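Vacuolar protein sorting-associated protein IST1 (Saccharomyces cerevisiae, PDB 3GGY) acts late in multivesicular body sorting, regulating the recruitment of the ATPase VPS4 to the ESCRT-III complex, and is represented here by its N-terminal domain. Local coordinates at residues Arg39-Ala42 and Gln43-Thr47; Leu117-Asp120 and Glu121-Glu124. All coordinates share one frame; numbering follows the deposited sequence.

Interaction 1 (Arg39-Ala42 and Gln43-Thr47)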
ATOM      1  N   ARG A  39      -0.210  12.589  17.831  1.00 13.95           N
ATOM      2  CA  ARG A  39       0.010  13.144  19.167  1.00 15.62           C
ATOM      3  C   ARG A  39       1.138  14.161  19.112  1.00 15.87           C
ATOM      4  O   ARG A  39       1.087  15.203  19.762  1.00 15.14           O
ATOM      5  CB  ARG A  39       0.427  12.060  20.159  1.00 17.11           C
ATOM      6  CG  ARG A  39      -0.522  10.898  20.318  1.00 22.38           C
ATOM      7  CD  ARG A  39       0.071   9.903  21.306  1.00 27.36           C
ATOM      8  NE  ARG A  39       0.233  10.496  22.632  1.00 32.36           N
ATOM      9  CZ  ARG A  39       1.040  10.020  23.575  1.00 34.35           C
ATOM     10  NH1 ARG A  39       1.775   8.938  23.343  1.00 33.95           N
ATOM     11  NH2 ARG A  39       1.107  10.622  24.756  1.00 36.17           N
ATOM     12  N   GLN A  40       2.170  13.839  18.343  1.00 15.79           N
ATOM     13  CA  GLN A  40       3.327  14.713  18.220  1.00 16.94           C
ATOM     14  C   GLN A  40       3.009  16.004  17.473  1.00 15.90           C
ATOM     15  O   GLN A  40       3.597  17.049  17.754  1.00 16.47           O
ATOM     16  CB  GLN A  40       4.472  13.942  17.559  1.00 19.85           C
ATOM     17  CG  GLN A  40       4.830  12.684  18.349  1.00 24.78           C
ATOM     18  CD  GLN A  40       5.902  11.830  17.698  1.00 29.67           C
ATOM     19  OE1 GLN A  40       5.835  11.527  16.506  1.00 30.33           O
ATOM     20  NE2 GLN A  40       6.894  11.423  18.486  1.00 31.82           N
ATOM     21  N   VAL A  41       2.077  15.938  16.525  1.00 13.84           N
ATOM     22  CA  VAL A  41       1.673  17.136  15.796  1.00 13.40           C
ATOM     23  C   VAL A  41       0.957  18.040  16.799  1.00 15.09           C
ATOM     24  O   VAL A  41       1.154  19.250  16.811  1.00 15.52           O
ATOM     25  CB  VAL A  41       0.702  16.805  14.635  1.00 12.69           C
ATOM     26  CG1 VAL A  41       0.065  18.084  14.093  1.00 14.57           C
ATOM     27  CG2 VAL A  41       1.454  16.099  13.516  1.00 13.50           C
ATOM     28  N   ALA A  42       0.135  17.435  17.649  1.00 14.03           N
ATOM     29  CA  ALA A  42      -0.602  18.190  18.653  1.00 14.79           C
ATOM     30  C   ALA A  42       0.366  18.908  19.583  1.00 15.63           C
ATOM     31  O   ALA A  42       0.146  20.062  19.949  1.00 14.43           O
ATOM     32  CB  ALA A  42      -1.507  17.257  19.453  1.00 15.00           C
ATOM     33  N   GLN A  43       1.445  18.224  19.956  1.00 15.46           N
ATOM     34  CA  GLN A  43       2.444  18.805  20.847  1.00 16.84           C
ATOM     35  C   GLN A  43       3.167  19.965  20.163  1.00 16.37           C
ATOM     36  O   GLN A  43       3.512  20.953  20.808  1.00 17.10           O
ATOM     37  CB  GLN A  43       3.443  17.728  21.289  1.00 20.06           C
ATOM     38  CG  GLN A  43       4.448  18.173  22.346  1.00 23.11           C
ATOM     39  CD  GLN A  43       3.792  18.782  23.578  1.00 25.68           C
ATOM     40  OE1 GLN A  43       2.761  18.303  24.052  1.00 28.19           O
ATOM     41  NE2 GLN A  43       4.401  19.836  24.111  1.00 27.49           N
ATOM     42  N   LEU A  44       3.402  19.843  18.859  1.00 14.67           N
ATOM     43  CA  LEU A  44       4.049  20.909  18.106  1.00 14.90           C
ATOM     44  C   LEU A  44       3.142  22.132  18.088  1.00 15.11           C
ATOM     45  O   LEU A  44       3.615  23.265  18.192  1.00 16.94           O
ATOM     46  CB  LEU A  44       4.338  20.462  16.668  1.00 13.78           C
ATOM     47  CG  LEU A  44       5.461  19.436  16.501  1.00 14.21           C
ATOM     48  CD1 LEU A  44       5.452  18.883  15.079  1.00 15.54           C
ATOM     49  CD2 LEU A  44       6.792  20.096  16.817  1.00 13.93           C
ATOM     50  N   LEU A  45       1.837  21.905  17.969  1.00 14.97           N
ATOM     51  CA  LEU A  45       0.888  23.009  17.950  1.00 14.75           C
ATOM     52  C   LEU A  45       0.864  23.717  19.298  1.00 14.80           C
ATOM     53  O   LEU A  45       0.867  24.946  19.356  1.00 16.67           O
ATOM     54  CB  LEU A  45      -0.518  22.510  17.599  1.00 14.44           C
ATOM     55  CG  LEU A  45      -0.694  21.942  16.184  1.00 14.22           C
ATOM     56  CD1 LEU A  45      -2.083  21.334  16.044  1.00 14.00           C
ATOM     57  CD2 LEU A  45      -0.471  23.040  15.152  1.00 17.00           C
ATOM     58  N   LEU A  46       0.847  22.940  20.377  1.00 16.92           N
ATOM     59  CA  LEU A  46       0.822  23.510  21.721  1.00 18.33           C
ATOM     60  C   LEU A  46       2.045  24.377  21.994  1.00 20.65           C
ATOM     61  O   LEU A  46       1.985  25.300  22.816  1.00 21.40           O
ATOM     62  CB  LEU A  46       0.754  22.402  22.779  1.00 18.09           C
ATOM     63  CG  LEU A  46      -0.505  21.531  22.814  1.00 21.41           C
ATOM     64  CD1 LEU A  46      -0.392  20.534  23.961  1.00 22.94           C
ATOM     65  CD2 LEU A  46      -1.743  22.406  22.990  1.00 21.91           C
ATOM     66  N   THR A  47       3.148  24.082  21.309  1.00 19.60           N
ATOM     67  CA  THR A  47       4.384  24.835  21.494  1.00 20.41           C
ATOM     68  C   THR A  47       4.700  25.838  20.384  1.00 20.71           C
ATOM     69  O   THR A  47       5.848  26.249  20.215  1.00 19.65           O
ATOM     70  CB  THR A  47       5.599  23.889  21.693  1.00 21.83           C
ATOM     71  OG1 THR A  47       5.666  22.934  20.625  1.00 22.76           O
ATOM     72  CG2 THR A  47       5.476  23.154  23.010  1.00 19.31           C
TER
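V41 and L45, one helical turn apart, line up on the same side of the last turns of helix 8-46, their methyl groups CG1 of V41 and CD1 of L45 standing 4.4 Å apart in a loose apolar contact. The three leucines share one posture: CG is anti to the carbonyl carbon (chi1 -66° in L45), which lays the side chain back along the helix over a carbonyl of the preceding turn. CG of L45 thus lies 3.3 Å from O of V41, CG of L44 is equally near O of Q40, and L46 repeats the pattern on O of A42. Q43 differs. Its CG is anti to the backbone N (chi1 -174°) and its chain bends at the next bond, leading the amide away from the preceding turn while CB of Q43 stays 3.6 Å from O of Q40. Beneath the side chains run the i to i+4 bonds of an alpha helix, such as L45 N to V41 O at 3.0 Å and L46 N to A42 O, the N-H of L46 pointing within 21° of straight at its acceptor. T47 leaves helical geometry, and its N makes weak bonds to O of Q43 and L44. Small A42 and beta-branched V41 suit a face packed against I176 of helix 166-179, whereas L45 reaches A53 of helix 50-82. OE1 of Q40 is hydrogen-bonded to NH1 of R56 in that helix. The chemistry therefore divides the turn: N-H groups of residues 43-46 take up the carbonyls of residues 39-42, and the aliphatic groups of V41, A42 and L45 pack against neighbouring elements.

Interaction 2 (Leu117-Asp120 and Glu121-Glu124); sequences LFVD and EVKE
E121 folds its side chain back over V119, and the two cross obliquely. CB of E121 lies 3.7 Å from C of D120; from there the chain starts between the backbone N and the carbonyl carbon (chi1 63°) and bends again at chi2, which turns the carboxylate toward the preceding residues. CG meets CG1 of V119, and CD of E121 comes to 3.4 Å from CG1 of V119. OE1 of E121 lies 3.4 Å from CA of V119 and accepts a bond from a water, which also donates weakly to O of F118; OE2 is hydrogen-bonded to NE2 of H66 and NE2 of Q30. A glutamate suits this place because its CG and carboxylate carbon lie on a valine methyl while its oxygens reach polar partners; an alanine here would probably leave H66 and Q30 without their carboxylate acceptor and strip one side of the V119 CG1 methyl of its packing. OD1 of D120 stands 3.8 Å from OE1 of E121, a pairing of like charges that is probably unfavourable. CG1 of V119 also touches CG2 of V122 at 4.0 Å, while N of V122 bonds to O of V119 at 3.2 Å, the donor above the carbonyl plane. That bond closes a type I beta turn, V119 to V122, in the connection between helices 105-115 and 125-135.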
ATOM      1  N   LEU A 117       8.452  -2.397  -5.440  1.00  9.24           N
ATOM      2  CA  LEU A 117       9.306  -1.225  -5.353  1.00  9.60           C
ATOM      3  C   LEU A 117       8.886  -0.248  -4.256  1.00  9.72           C
ATOM      4  O   LEU A 117       9.724   0.407  -3.635  1.00 11.76           O
ATOM      5  CB  LEU A 117       9.293  -0.510  -6.708  1.00 10.78           C
ATOM      6  CG  LEU A 117      10.064   0.796  -6.851  1.00 15.19           C
ATOM      7  CD1 LEU A 117      11.553   0.548  -6.667  1.00 17.71           C
ATOM      8  CD2 LEU A 117       9.794   1.386  -8.227  1.00 17.13           C
ATOM      9  N   PHE A 118       7.585  -0.161  -4.018  1.00  8.24           N
ATOM     10  CA  PHE A 118       7.034   0.775  -3.050  1.00  9.70           C
ATOM     11  C   PHE A 118       6.796   0.251  -1.638  1.00  9.80           C
ATOM     12  O   PHE A 118       6.473   1.031  -0.738  1.00 12.27           O
ATOM     13  CB  PHE A 118       5.729   1.326  -3.619  1.00 10.48           C
ATOM     14  CG  PHE A 118       5.892   1.976  -4.967  1.00  7.56           C
ATOM     15  CD1 PHE A 118       6.286   3.305  -5.069  1.00 11.85           C
ATOM     16  CD2 PHE A 118       5.667   1.251  -6.135  1.00  9.15           C
ATOM     17  CE1 PHE A 118       6.453   3.908  -6.316  1.00 11.01           C
ATOM     18  CE2 PHE A 118       5.830   1.842  -7.389  1.00 10.77           C
ATOM     19  CZ  PHE A 118       6.225   3.176  -7.475  1.00 10.72           C
ATOM     20  N   VAL A 119       6.944  -1.054  -1.438  1.00  8.88           N
ATOM     21  CA  VAL A 119       6.721  -1.660  -0.126  1.00 10.24           C
ATOM     22  C   VAL A 119       7.932  -2.517   0.247  1.00 10.75           C
ATOM     23  O   VAL A 119       7.847  -3.740   0.328  1.00 14.28           O
ATOM     24  CB  VAL A 119       5.431  -2.534  -0.141  1.00 10.46           C
ATOM     25  CG1 VAL A 119       5.078  -2.982   1.267  1.00 11.85           C
ATOM     26  CG2 VAL A 119       4.281  -1.742  -0.745  1.00  9.20           C
ATOM     27  N   ASP A 120       9.070  -1.867   0.469  1.00 14.13           N
ATOM     28  CA  ASP A 120      10.269  -2.619   0.813  1.00 18.07           C
ATOM     29  C   ASP A 120      10.192  -3.242   2.203  1.00 19.11           C
ATOM     30  O   ASP A 120      11.014  -4.095   2.542  1.00 19.67           O
ATOM     31  CB  ASP A 120      11.531  -1.745   0.680  1.00 21.39           C
ATOM     32  CG  ASP A 120      11.482  -0.489   1.532  1.00 26.82           C
ATOM     33  OD1 ASP A 120      11.028  -0.560   2.691  1.00 27.93           O
ATOM     34  OD2 ASP A 120      11.922   0.574   1.044  1.00 29.75           O
ATOM     35  N   GLU A 121       9.200  -2.840   2.998  1.00 18.15           N
ATOM     36  CA  GLU A 121       9.051  -3.401   4.338  1.00 19.01           C
ATOM     37  C   GLU A 121       8.562  -4.846   4.291  1.00 19.97           C
ATOM     38  O   GLU A 121       8.576  -5.544   5.305  1.00 20.88           O
ATOM     39  CB  GLU A 121       8.099  -2.556   5.198  1.00 17.87           C
ATOM     40  CG  GLU A 121       6.676  -2.496   4.692  1.00 16.06           C
ATOM     41  CD  GLU A 121       6.386  -1.224   3.926  1.00 15.29           C
ATOM     42  OE1 GLU A 121       7.222  -0.827   3.087  1.00 16.80           O
ATOM     43  OE2 GLU A 121       5.315  -0.625   4.163  1.00 13.77           O
ATOM     44  N   VAL A 122       8.120  -5.294   3.117  1.00 19.18           N
ATOM     45  CA  VAL A 122       7.665  -6.670   2.940  1.00 18.99           C
ATOM     46  C   VAL A 122       8.478  -7.280   1.800  1.00 21.09           C
ATOM     47  O   VAL A 122       8.060  -7.270   0.643  1.00 18.21           O
ATOM     48  CB  VAL A 122       6.159  -6.732   2.598  1.00 18.23           C
ATOM     49  CG1 VAL A 122       5.720  -8.179   2.410  1.00 19.25           C
ATOM     50  CG2 VAL A 122       5.353  -6.085   3.713  1.00 19.25           C
ATOM     51  N   LYS A 123       9.649  -7.813   2.142  1.00 22.13           N
ATOM     52  CA  LYS A 123      10.548  -8.404   1.155  1.00 23.63           C
ATOM     53  C   LYS A 123       9.976  -9.550   0.340  1.00 22.68           C
ATOM     54  O   LYS A 123      10.310  -9.698  -0.833  1.00 23.89           O
ATOM     55  CB  LYS A 123      11.835  -8.886   1.834  1.00 25.78           C
ATOM     56  CG  LYS A 123      12.653  -7.781   2.462  1.00 30.96           C
ATOM     57  CD  LYS A 123      13.960  -8.314   3.029  1.00 35.18           C
ATOM     58  CE  LYS A 123      14.669  -7.243   3.840  1.00 36.33           C
ATOM     59  NZ  LYS A 123      13.817  -6.773   4.970  1.00 38.84           N
ATOM     60  N   GLU A 124       9.129 -10.365   0.958  1.00 22.00           N
ATOM     61  CA  GLU A 124       8.537 -11.514   0.280  1.00 22.74           C
ATOM     62  C   GLU A 124       7.793 -11.191  -1.012  1.00 21.50           C
ATOM     63  O   GLU A 124       7.621 -12.064  -1.857  1.00 20.43           O
ATOM     64  CB  GLU A 124       7.590 -12.258   1.227  1.00 25.83           C
ATOM     65  CG  GLU A 124       8.265 -12.941   2.413  1.00 30.43           C
ATOM     66  CD  GLU A 124       8.959 -11.968   3.348  1.00 32.04           C
ATOM     67  OE1 GLU A 124       8.377 -10.901   3.642  1.00 31.15           O
ATOM     68  OE2 GLU A 124      10.083 -12.276   3.802  1.00 33.91           O
TER
HETATM   69  O   HOH W   1       7.726   1.512   2.326  1.00 27.29           O
HETATM   70  O   HOH W   2       8.868  -5.567  -1.570  1.00 15.05           O

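Overall arrangement
From the N terminus, the chain runs along helix 8-46 and reaches interaction 1 in its final turns, before helix 50-82 takes the chain on. Interaction 2 comes much later, in the connection from helix 105-115 to helix 125-135. The two are in series, neither nested nor crossed, and each is local: interaction 1 closes helical turns, interaction 2 one tight turn. Their centres lie 31 Å apart and their nearest atoms about 17 Å apart. Both are nevertheless tied to the same helix pair: residues 39-47 end helix 8-46 and pack on helix 50-82, and also on helix 166-179, whereas the 117-124 connection rests on L70 and L73 of helix 50-82 and, through V122 and E124, on helix 8-46.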